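GTP-sensing transcriptional pleiotropic repressor CodY (Clostridioides difficile, PDB 5N0L) represses transcription as a nutrient sensor, binding isoleucine in its GAF domain and probably also responding to GTP. Local coordinates at residues 51-56 / 75-80; 42-47 / 128-133; 79-84 / 104-109. All coordinates share one frame; numbering follows the deposited sequence.

Contact 1: residues 51-56 / 75-80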
loop_
_atom_site.group_PDB
_atom_site.type_symbol
_atom_site.label_atom_id
_atom_site.label_comp_id
_atom_site.label_asym_id
_atom_site.label_seq_id
_atom_site.Cartn_x
_atom_site.Cartn_y
_atom_site.Cartn_z
ATOM N N GLY A 51 -18.102 -10.439 -12.976
ATOM C CA GLY A 51 -18.757 -11.630 -12.705
ATOM C C GLY A 51 -18.165 -12.554 -11.692
ATOM O O GLY A 51 -18.737 -13.659 -11.498
ATOM N N LYS A 52 -17.034 -12.225 -11.078
ATOM C CA LYS A 52 -16.393 -13.209 -10.198
ATOM C C LYS A 52 -17.049 -13.165 -8.819
ATOM O O LYS A 52 -17.221 -12.060 -8.270
ATOM C CB LYS A 52 -14.884 -12.907 -10.131
ATOM C CG LYS A 52 -14.215 -12.878 -11.566
ATOM C CD LYS A 52 -14.086 -14.266 -12.175
ATOM C CE LYS A 52 -14.584 -14.519 -13.600
ATOM N NZ LYS A 52 -14.172 -13.853 -14.849
ATOM N N VAL A 53 -17.317 -14.306 -8.231
ATOM C CA VAL A 53 -17.845 -14.389 -6.863
ATOM C C VAL A 53 -16.732 -14.205 -5.835
ATOM O O VAL A 53 -15.848 -15.125 -5.694
ATOM C CB VAL A 53 -18.576 -15.686 -6.625
ATOM C CG1 VAL A 53 -19.095 -15.771 -5.164
ATOM C CG2 VAL A 53 -19.708 -15.803 -7.617
ATOM N N LEU A 54 -16.685 -13.030 -5.178
ATOM C CA LEU A 54 -15.720 -12.668 -4.209
ATOM C C LEU A 54 -16.102 -13.040 -2.798
ATOM O O LEU A 54 -15.237 -13.113 -1.890
ATOM C CB LEU A 54 -15.351 -11.197 -4.299
ATOM C CG LEU A 54 -15.018 -10.563 -5.657
ATOM C CD1 LEU A 54 -14.687 -9.112 -5.489
ATOM C CD2 LEU A 54 -13.831 -11.310 -6.282
ATOM N N GLY A 55 -17.430 -13.175 -2.582
ATOM C CA GLY A 55 -17.925 -13.495 -1.238
ATOM C C GLY A 55 -19.228 -14.252 -1.434
ATOM O O GLY A 55 -20.034 -13.940 -2.323
ATOM N N LEU A 56 -19.421 -15.260 -0.626
ATOM C CA LEU A 56 -20.556 -16.153 -0.776
ATOM C C LEU A 56 -21.003 -16.660 0.528
ATOM O O LEU A 56 -20.199 -17.051 1.314
ATOM C CB LEU A 56 -20.144 -17.349 -1.633
ATOM C CG LEU A 56 -21.207 -18.393 -1.917
ATOM C CD1 LEU A 56 -22.365 -17.896 -2.762
ATOM C CD2 LEU A 56 -20.567 -19.618 -2.651
ATOM N N LYS A 75 -14.917 -19.362 -9.144
ATOM C CA LYS A 75 -16.330 -19.162 -8.916
ATOM C C LYS A 75 -16.818 -17.852 -9.553
ATOM O O LYS A 75 -16.229 -16.784 -9.397
ATOM C CB LYS A 75 -16.594 -19.170 -7.452
ATOM C CG LYS A 75 -16.301 -20.477 -6.756
ATOM C CD LYS A 75 -16.685 -20.352 -5.258
ATOM C CE LYS A 75 -15.993 -21.354 -4.361
ATOM N NZ LYS A 75 -15.827 -22.662 -5.022
ATOM N N LYS A 76 -17.881 -17.962 -10.313
ATOM C CA LYS A 76 -18.415 -16.820 -11.067
ATOM C C LYS A 76 -19.920 -16.963 -11.270
ATOM O O LYS A 76 -20.527 -18.007 -11.039
ATOM C CB LYS A 76 -17.778 -16.650 -12.454
ATOM C CG LYS A 76 -17.915 -17.894 -13.307
ATOM C CD LYS A 76 -17.018 -17.803 -14.542
ATOM C CE LYS A 76 -17.576 -18.804 -15.517
ATOM N NZ LYS A 76 -16.782 -19.016 -16.797
ATOM N N PHE A 77 -20.514 -15.852 -11.703
ATOM C CA PHE A 77 -21.837 -15.895 -12.371
ATOM C C PHE A 77 -21.657 -16.158 -13.874
ATOM O O PHE A 77 -20.613 -15.809 -14.487
ATOM C CB PHE A 77 -22.672 -14.607 -12.195
ATOM C CG PHE A 77 -23.449 -14.531 -10.876
ATOM C CD1 PHE A 77 -23.415 -15.474 -9.879
ATOM C CD2 PHE A 77 -24.142 -13.352 -10.699
ATOM C CE1 PHE A 77 -24.182 -15.323 -8.660
ATOM C CE2 PHE A 77 -24.897 -13.220 -9.508
ATOM C CZ PHE A 77 -24.876 -14.152 -8.528
ATOM N N SER A 78 -22.683 -16.684 -14.456
ATOM C CA SER A 78 -22.746 -16.927 -15.919
ATOM C C SER A 78 -22.617 -15.569 -16.584
ATOM O O SER A 78 -22.779 -14.534 -15.952
ATOM C CB SER A 78 -24.048 -17.547 -16.350
ATOM O OG SER A 78 -25.165 -16.576 -16.176
ATOM N N ASP A 79 -22.202 -15.532 -17.813
ATOM C CA ASP A 79 -22.119 -14.302 -18.505
ATOM C C ASP A 79 -23.475 -13.552 -18.549
ATOM O O ASP A 79 -23.479 -12.349 -18.451
ATOM C CB ASP A 79 -21.600 -14.509 -19.948
ATOM C CG ASP A 79 -21.313 -13.145 -20.637
ATOM O OD1 ASP A 79 -20.415 -12.292 -20.176
ATOM O OD2 ASP A 79 -21.977 -12.918 -21.639
ATOM N N GLU A 80 -24.575 -14.260 -18.761
ATOM C CA GLU A 80 -25.910 -13.626 -18.821
ATOM C C GLU A 80 -26.220 -12.947 -17.477
ATOM O O GLU A 80 -26.702 -11.786 -17.483
ATOM C CB GLU A 80 -26.950 -14.654 -19.161
ATOM C CG GLU A 80 -28.398 -14.191 -19.120
ATOM C CD GLU A 80 -29.283 -14.782 -20.176
ATOM O OE1 GLU A 80 -29.297 -16.009 -20.241
ATOM O OE2 GLU A 80 -30.037 -14.030 -20.878
#

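Contact 2: residues 42-47 / 128-133. With ILE (isoleucine), chain G.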
loop_
_atom_site.group_PDB
_atom_site.type_symbol
_atom_site.label_atom_id
_atom_site.label_comp_id
_atom_site.label_asym_id
_atom_site.label_seq_id
_atom_site.Cartn_x
_atom_site.Cartn_y
_atom_site.Cartn_z
ATOM N N SER A 42 -30.295 -15.186 4.415
ATOM C CA SER A 42 -30.372 -15.064 2.974
ATOM C C SER A 42 -29.161 -15.775 2.293
ATOM O O SER A 42 -28.148 -15.835 2.907
ATOM C CB SER A 42 -30.304 -13.625 2.540
ATOM O OG SER A 42 -31.534 -12.931 2.905
ATOM N N ASN A 43 -29.355 -16.131 1.045
ATOM C CA ASN A 43 -28.119 -16.333 0.134
ATOM C C ASN A 43 -27.583 -14.979 -0.184
ATOM O O ASN A 43 -28.344 -14.124 -0.584
ATOM C CB ASN A 43 -28.586 -17.033 -1.147
ATOM C CG ASN A 43 -28.856 -18.529 -0.965
ATOM O OD1 ASN A 43 -28.671 -19.096 0.140
ATOM N ND2 ASN A 43 -29.245 -19.220 -2.100
ATOM N N VAL A 44 -26.275 -14.786 -0.063
ATOM C CA VAL A 44 -25.592 -13.563 -0.328
ATOM C C VAL A 44 -24.423 -13.854 -1.343
ATOM O O VAL A 44 -23.577 -14.716 -1.041
ATOM C CB VAL A 44 -24.948 -13.078 0.942
ATOM C CG1 VAL A 44 -24.251 -11.785 0.826
ATOM C CG2 VAL A 44 -26.092 -12.969 2.055
ATOM N N TYR A 45 -24.438 -13.082 -2.365
ATOM C CA TYR A 45 -23.323 -13.076 -3.358
ATOM C C TYR A 45 -22.703 -11.728 -3.503
ATOM O O TYR A 45 -23.423 -10.719 -3.751
ATOM C CB TYR A 45 -23.889 -13.516 -4.652
ATOM C CG TYR A 45 -24.712 -14.731 -4.717
ATOM C CD1 TYR A 45 -26.134 -14.710 -4.459
ATOM C CD2 TYR A 45 -24.213 -15.971 -5.092
ATOM C CE1 TYR A 45 -26.916 -15.759 -4.553
ATOM C CE2 TYR A 45 -25.006 -17.077 -5.202
ATOM C CZ TYR A 45 -26.359 -17.030 -4.974
ATOM O OH TYR A 45 -27.189 -18.120 -5.086
ATOM N N VAL A 46 -21.369 -11.644 -3.299
ATOM C CA VAL A 46 -20.635 -10.439 -3.572
ATOM C C VAL A 46 -19.936 -10.719 -4.908
ATOM O O VAL A 46 -19.087 -11.592 -4.897
ATOM C CB VAL A 46 -19.641 -10.199 -2.496
ATOM C CG1 VAL A 46 -18.812 -9.013 -2.764
ATOM C CG2 VAL A 46 -20.363 -9.972 -1.119
ATOM N N VAL A 47 -20.278 -9.965 -5.931
ATOM C CA VAL A 47 -19.903 -10.311 -7.286
ATOM C C VAL A 47 -19.177 -9.130 -7.913
ATOM O O VAL A 47 -19.695 -7.994 -7.984
ATOM C CB VAL A 47 -21.176 -10.615 -8.136
ATOM C CG1 VAL A 47 -20.695 -11.121 -9.529
ATOM C CG2 VAL A 47 -22.023 -11.709 -7.535
ATOM N N GLY A 128 -18.965 -3.800 -8.690
ATOM C CA GLY A 128 -19.538 -5.088 -8.508
ATOM C C GLY A 128 -21.025 -4.959 -8.041
ATOM O O GLY A 128 -21.619 -3.857 -8.225
ATOM N N THR A 129 -21.534 -6.053 -7.538
ATOM C CA THR A 129 -22.961 -6.190 -7.146
ATOM C C THR A 129 -23.096 -7.075 -5.972
ATOM O O THR A 129 -22.434 -8.060 -5.800
ATOM C CB THR A 129 -23.785 -6.738 -8.360
ATOM O OG1 THR A 129 -23.532 -5.978 -9.549
ATOM C CG2 THR A 129 -25.293 -6.667 -8.153
ATOM N N LEU A 130 -23.992 -6.669 -5.031
ATOM C CA LEU A 130 -24.332 -7.466 -3.905
ATOM C C LEU A 130 -25.747 -7.990 -4.220
ATOM O O LEU A 130 -26.661 -7.207 -4.541
ATOM C CB LEU A 130 -24.298 -6.617 -2.615
ATOM C CG LEU A 130 -24.746 -7.320 -1.389
ATOM C CD1 LEU A 130 -23.846 -8.366 -0.787
ATOM C CD2 LEU A 130 -24.960 -6.252 -0.242
ATOM N N VAL A 131 -25.929 -9.286 -4.146
ATOM C CA VAL A 131 -27.179 -9.999 -4.422
ATOM C C VAL A 131 -27.592 -10.787 -3.198
ATOM O O VAL A 131 -26.817 -11.505 -2.533
ATOM C CB VAL A 131 -27.064 -10.951 -5.642
ATOM C CG1 VAL A 131 -28.392 -11.615 -5.887
ATOM C CG2 VAL A 131 -26.644 -10.202 -6.870
ATOM N N LEU A 132 -28.853 -10.526 -2.729
ATOM C CA LEU A 132 -29.340 -11.108 -1.528
ATOM C C LEU A 132 -30.670 -11.732 -1.853
ATOM O O LEU A 132 -31.442 -11.152 -2.610
ATOM C CB LEU A 132 -29.571 -10.060 -0.420
ATOM C CG LEU A 132 -28.309 -9.282 -0.090
ATOM C CD1 LEU A 132 -28.605 -7.838 -0.255
ATOM C CD2 LEU A 132 -27.761 -9.521 1.274
ATOM N N SER A 133 -30.879 -12.960 -1.383
ATOM C CA SER A 133 -32.062 -13.707 -1.770
ATOM C C SER A 133 -32.574 -14.642 -0.721
ATOM O O SER A 133 -31.808 -15.263 -0.040
ATOM C CB SER A 133 -31.811 -14.441 -3.054
ATOM O OG SER A 133 -32.932 -15.134 -3.561
HETATM N N ILE G . -30.218 -18.537 -7.708
HETATM C CA ILE G . -29.979 -17.402 -6.766
HETATM C C ILE G . -30.461 -17.777 -5.388
HETATM O O ILE G . -31.601 -18.219 -5.262
HETATM C CB ILE G . -30.655 -16.148 -7.277
HETATM C CG1 ILE G . -29.980 -15.717 -8.588
HETATM C CG2 ILE G . -30.458 -15.019 -6.323
HETATM C CD1 ILE G . -28.637 -15.028 -8.431
HETATM O OXT ILE G . -29.662 -17.711 -4.478
HETATM O O HOH W 1 -21.409 -7.171 -10.504
#

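Contact 3: residues 79-84 / 104-109. With ILE (isoleucine), chain G.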
loop_
_atom_site.group_PDB
_atom_site.type_symbol
_atom_site.label_atom_id
_atom_site.label_comp_id
_atom_site.label_asym_id
_atom_site.label_seq_id
_atom_site.Cartn_x
_atom_site.Cartn_y
_atom_site.Cartn_z
ATOM N N ASP A 79 -22.202 -15.532 -17.813
ATOM C CA ASP A 79 -22.119 -14.302 -18.505
ATOM C C ASP A 79 -23.475 -13.552 -18.549
ATOM O O ASP A 79 -23.479 -12.349 -18.451
ATOM C CB ASP A 79 -21.600 -14.509 -19.948
ATOM C CG ASP A 79 -21.313 -13.145 -20.637
ATOM O OD1 ASP A 79 -20.415 -12.292 -20.176
ATOM O OD2 ASP A 79 -21.977 -12.918 -21.639
ATOM N N GLU A 80 -24.575 -14.260 -18.761
ATOM C CA GLU A 80 -25.910 -13.626 -18.821
ATOM C C GLU A 80 -26.220 -12.947 -17.477
ATOM O O GLU A 80 -26.702 -11.786 -17.483
ATOM C CB GLU A 80 -26.950 -14.654 -19.161
ATOM C CG GLU A 80 -28.398 -14.191 -19.120
ATOM C CD GLU A 80 -29.283 -14.782 -20.176
ATOM O OE1 GLU A 80 -29.297 -16.009 -20.241
ATOM O OE2 GLU A 80 -30.037 -14.030 -20.878
ATOM N N TYR A 81 -25.955 -13.633 -16.381
ATOM C CA TYR A 81 -26.212 -13.021 -15.032
ATOM C C TYR A 81 -25.284 -11.858 -14.788
ATOM O O TYR A 81 -25.697 -10.820 -14.255
ATOM C CB TYR A 81 -26.097 -14.043 -13.920
ATOM C CG TYR A 81 -27.271 -15.016 -13.742
ATOM C CD1 TYR A 81 -28.163 -15.331 -14.776
ATOM C CD2 TYR A 81 -27.538 -15.599 -12.496
ATOM C CE1 TYR A 81 -29.232 -16.198 -14.568
ATOM C CE2 TYR A 81 -28.661 -16.460 -12.281
ATOM C CZ TYR A 81 -29.483 -16.750 -13.316
ATOM O OH TYR A 81 -30.598 -17.544 -13.152
ATOM N N THR A 82 -24.003 -11.987 -15.176
ATOM C CA THR A 82 -23.063 -10.963 -15.047
ATOM C C THR A 82 -23.454 -9.690 -15.743
ATOM O O THR A 82 -23.311 -8.627 -15.108
ATOM C CB THR A 82 -21.677 -11.497 -15.569
ATOM O OG1 THR A 82 -21.321 -12.639 -14.763
ATOM C CG2 THR A 82 -20.626 -10.405 -15.481
ATOM N N GLN A 83 -23.883 -9.797 -17.030
ATOM C CA GLN A 83 -24.372 -8.697 -17.901
ATOM C C GLN A 83 -25.646 -8.062 -17.317
ATOM O O GLN A 83 -25.735 -6.729 -17.322
ATOM C CB GLN A 83 -24.349 -8.894 -19.349
ATOM C CG GLN A 83 -22.902 -9.331 -19.776
ATOM C CD GLN A 83 -21.722 -8.470 -19.378
ATOM O OE1 GLN A 83 -21.720 -7.199 -19.513
ATOM N NE2 GLN A 83 -20.603 -9.149 -19.000
ATOM N N ASN A 84 -26.495 -8.935 -16.878
ATOM C CA ASN A 84 -27.815 -8.446 -16.452
ATOM C C ASN A 84 -27.750 -7.664 -15.166
ATOM O O ASN A 84 -28.468 -6.644 -15.088
ATOM C CB ASN A 84 -28.814 -9.550 -16.374
ATOM C CG ASN A 84 -29.237 -10.093 -17.744
ATOM O OD1 ASN A 84 -29.923 -11.156 -17.784
ATOM N ND2 ASN A 84 -28.884 -9.402 -18.847
ATOM N N PHE A 104 -32.523 -12.716 -14.101
ATOM C CA PHE A 104 -31.893 -13.997 -13.762
ATOM C C PHE A 104 -32.698 -15.058 -14.468
ATOM O O PHE A 104 -33.611 -15.691 -13.879
ATOM C CB PHE A 104 -31.854 -14.220 -12.255
ATOM C CG PHE A 104 -31.128 -13.195 -11.509
ATOM C CD1 PHE A 104 -29.746 -13.004 -11.619
ATOM C CD2 PHE A 104 -31.823 -12.380 -10.572
ATOM C CE1 PHE A 104 -29.085 -12.075 -10.897
ATOM C CE2 PHE A 104 -31.168 -11.406 -9.847
ATOM C CZ PHE A 104 -29.793 -11.223 -9.963
ATOM N N PRO A 105 -32.329 -15.349 -15.763
ATOM C CA PRO A 105 -33.273 -16.173 -16.521
ATOM C C PRO A 105 -33.399 -17.637 -16.211
ATOM O O PRO A 105 -34.313 -18.265 -16.755
ATOM C CB PRO A 105 -32.817 -15.987 -17.967
ATOM C CG PRO A 105 -32.304 -14.658 -18.015
ATOM C CD PRO A 105 -31.629 -14.435 -16.692
ATOM N N GLU A 106 -32.523 -18.166 -15.348
ATOM C CA GLU A 106 -32.512 -19.558 -15.012
ATOM C C GLU A 106 -33.171 -19.854 -13.695
ATOM O O GLU A 106 -32.905 -20.899 -13.045
ATOM C CB GLU A 106 -31.030 -20.060 -14.923
ATOM C CG GLU A 106 -30.181 -19.828 -16.150
ATOM C CD GLU A 106 -30.906 -20.299 -17.367
ATOM O OE1 GLU A 106 -31.275 -21.507 -17.384
ATOM O OE2 GLU A 106 -31.159 -19.456 -18.270
ATOM N N GLU A 107 -34.053 -18.978 -13.254
ATOM C CA GLU A 107 -34.570 -19.178 -11.945
ATOM C C GLU A 107 -35.896 -19.901 -11.873
ATOM O O GLU A 107 -36.605 -19.782 -10.796
ATOM C CB GLU A 107 -34.689 -17.808 -11.223
ATOM C CG GLU A 107 -33.371 -17.164 -10.947
ATOM C CD GLU A 107 -32.420 -18.035 -10.165
ATOM O OE1 GLU A 107 -32.813 -18.373 -9.022
ATOM O OE2 GLU A 107 -31.276 -18.388 -10.716
ATOM N N HIS A 108 -36.236 -20.707 -12.879
ATOM C CA HIS A 108 -37.622 -21.223 -13.024
ATOM C C HIS A 108 -38.256 -22.051 -11.849
ATOM O O HIS A 108 -39.529 -22.017 -11.657
ATOM C CB HIS A 108 -37.882 -21.874 -14.396
ATOM C CG HIS A 108 -39.035 -21.242 -15.125
ATOM N ND1 HIS A 108 -40.306 -21.159 -14.572
ATOM C CD2 HIS A 108 -39.101 -20.587 -16.314
ATOM C CE1 HIS A 108 -41.109 -20.506 -15.398
ATOM N NE2 HIS A 108 -40.406 -20.159 -16.467
ATOM N N GLY A 109 -37.452 -22.752 -11.034
ATOM C CA GLY A 109 -38.068 -23.333 -9.773
ATOM C C GLY A 109 -38.035 -22.437 -8.507
ATOM O O GLY A 109 -38.371 -22.894 -7.403
HETATM N N ILE G . -30.218 -18.537 -7.708
HETATM C CA ILE G . -29.979 -17.402 -6.766
HETATM C C ILE G . -30.461 -17.777 -5.388
HETATM O O ILE G . -31.601 -18.219 -5.262
HETATM C CB ILE G . -30.655 -16.148 -7.277
HETATM C CG1 ILE G . -29.980 -15.717 -8.588
HETATM C CG2 ILE G . -30.458 -15.019 -6.323
HETATM C CD1 ILE G . -28.637 -15.028 -8.431
HETATM O OXT ILE G . -29.662 -17.711 -4.478
HETATM O O HOH W 2 -29.006 -17.407 -18.061
#

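Contact 1: residues 51-56 / 75-80
In the GAF domain of CodY, the residues leading into strand 53-57, an edge strand of the five-stranded antiparallel sheet, meet the short strand 75-76 and the loop residues that lead into helix 79-85. The backbones touch through a single bridge, K52 with K76, framed by two hydrogen bonds. F77 N donates to G51 O at 2.8 Å, arriving nearly along the C=O axis (163°), whereas V53 N reaches K75 O at 2.9 Å from above the carbonyl plane. G51, whose carbonyl accepts from F77 N, has a positive phi of 95°, a conformation in which a side chain would be jammed against the preceding carbonyl. Beyond V53, L54 and G55 both face V46 of strand 43-48, a classic beta bulge. V53 carries the apolar part. Its CB lies 4.1 Å from K75 CB, and CG2, anti to its own carbonyl carbon, leans over the K76 backbone, 3.8 Å from K76 CA. K52 and K76 run side by side in the same direction, the bent K52 chain bringing CE to 4.0 Å from K76 CB. Their ammonium groups stay apart, and K76 NZ is held by salt bridges to D69 and E70. S78 caps the helix, its OG accepting from Y81 N. F77 belongs to the isoleucine pocket and meets the Y45 ring edge-to-face; V53 CG2 approaches F77 CD1 obliquely at 4.4 Å.

Contact 2: residues 42-47 / 128-133
Y45 and V131 face each other as a hydrogen-bonded antiparallel pair within the GAF sheet, their side chains crossing obliquely on the face that lines the isoleucine pocket. The Y45 ring, set by a chi1 of -49° with CG anti to the carbonyl carbon, brings CD1 to 4.0 Å from V131 CB. Its far edge points at the ligand: Y45 OH donates to OXT of isoleucine at 2.6 Å, with OXT in the ring plane. N43, two residues earlier on the same face, grips the same oxygen from ND2 at 2.8 Å in an almost straight bond (176°). Two donors thus grip one carboxylate oxygen, while the ligand's CG2 rests against S133 CB at 3.6 Å; K113, S65, D63 and E107 also bond the ligand. N43 is oriented in turn by D60 N on its OD1, and Y45 OH accepts from S65 N. On the other face V44 lies side by side with both L130 and L132, its two methyls dividing between them: CG1 meets L130 CD1 at 3.8 Å and CG2 meets L132 CD2 at 3.9 Å. V46 crosses L130 obliquely, its CG2 touching the same CD1. Six backbone hydrogen bonds, two in each of the pairs N43-S133, Y45-V131 and V47-T129, hold this register. The strands are flanked by 53-57 beside 43-48 and by 114-122 beside 125-134, and the face of V44, V46, L130 and L132 is covered by helices 30-40 and 141-158.

Contact 3: residues 79-84 / 104-109
One wall of the isoleucine pocket of this GAF domain forms where helix 79-85 packs on the loop after helix 100-103, which opens with a type I turn from F104 to E107. Aromatic packing centres on Y81 and F104, an edge-to-face pair with ring planes 64° apart and the F104 edge directed at the Y81 face. F104 CD1 sits over the rim of that face, 3.5 Å from Y81 CD2, and F104 CB makes a CH-pi contact with the same ring. The F104 ring offers one of its own faces to CD1 of isoleucine, at 3.9 Å from F104 CE1. Apolar contact is completed by P105, whose CD lies 3.7 Å from Y81 CE1 as the two side chains slide past each other. Near the surface the carboxylates of E80 and E106 come close despite their like charge; a water donates to E80 OE1 and E106 OE2 and may ease the repulsion. Hydrogen bonding gathers at the Y81 hydroxyl, which accepts from E106 N at 3.0 Å and donates to E107 OE2 at 2.7 Å. The bond to E107 OE2 uses its anti lone pair and, with R110 on the other oxygen, probably limits the rotation of the carboxylate. That other oxygen, salt-bridged to R110, takes the ligand's ammonium: isoleucine N to E107 OE1 is 2.9 Å.

From the N terminus, the chain passes helix 30-40 and enters strand 43-48, the first half of contact 2, then turns toward strand 53-57, contact 1 beginning just before it at residue 51. Contact 1 closes a loop of 18 residues at 75-80. Contact 3 starts on this same stretch, sharing D79 and E80, and closes at 104-109, so the two loops follow in series. Contact 2 closes last, at 128-133, enclosing both. Contacts 1 and 2 meet where strand 53-57 pairs with 43-48. Contacts 2 and 3 do not touch each other but both bind isoleucine, joining central sheet and pocket loops around it.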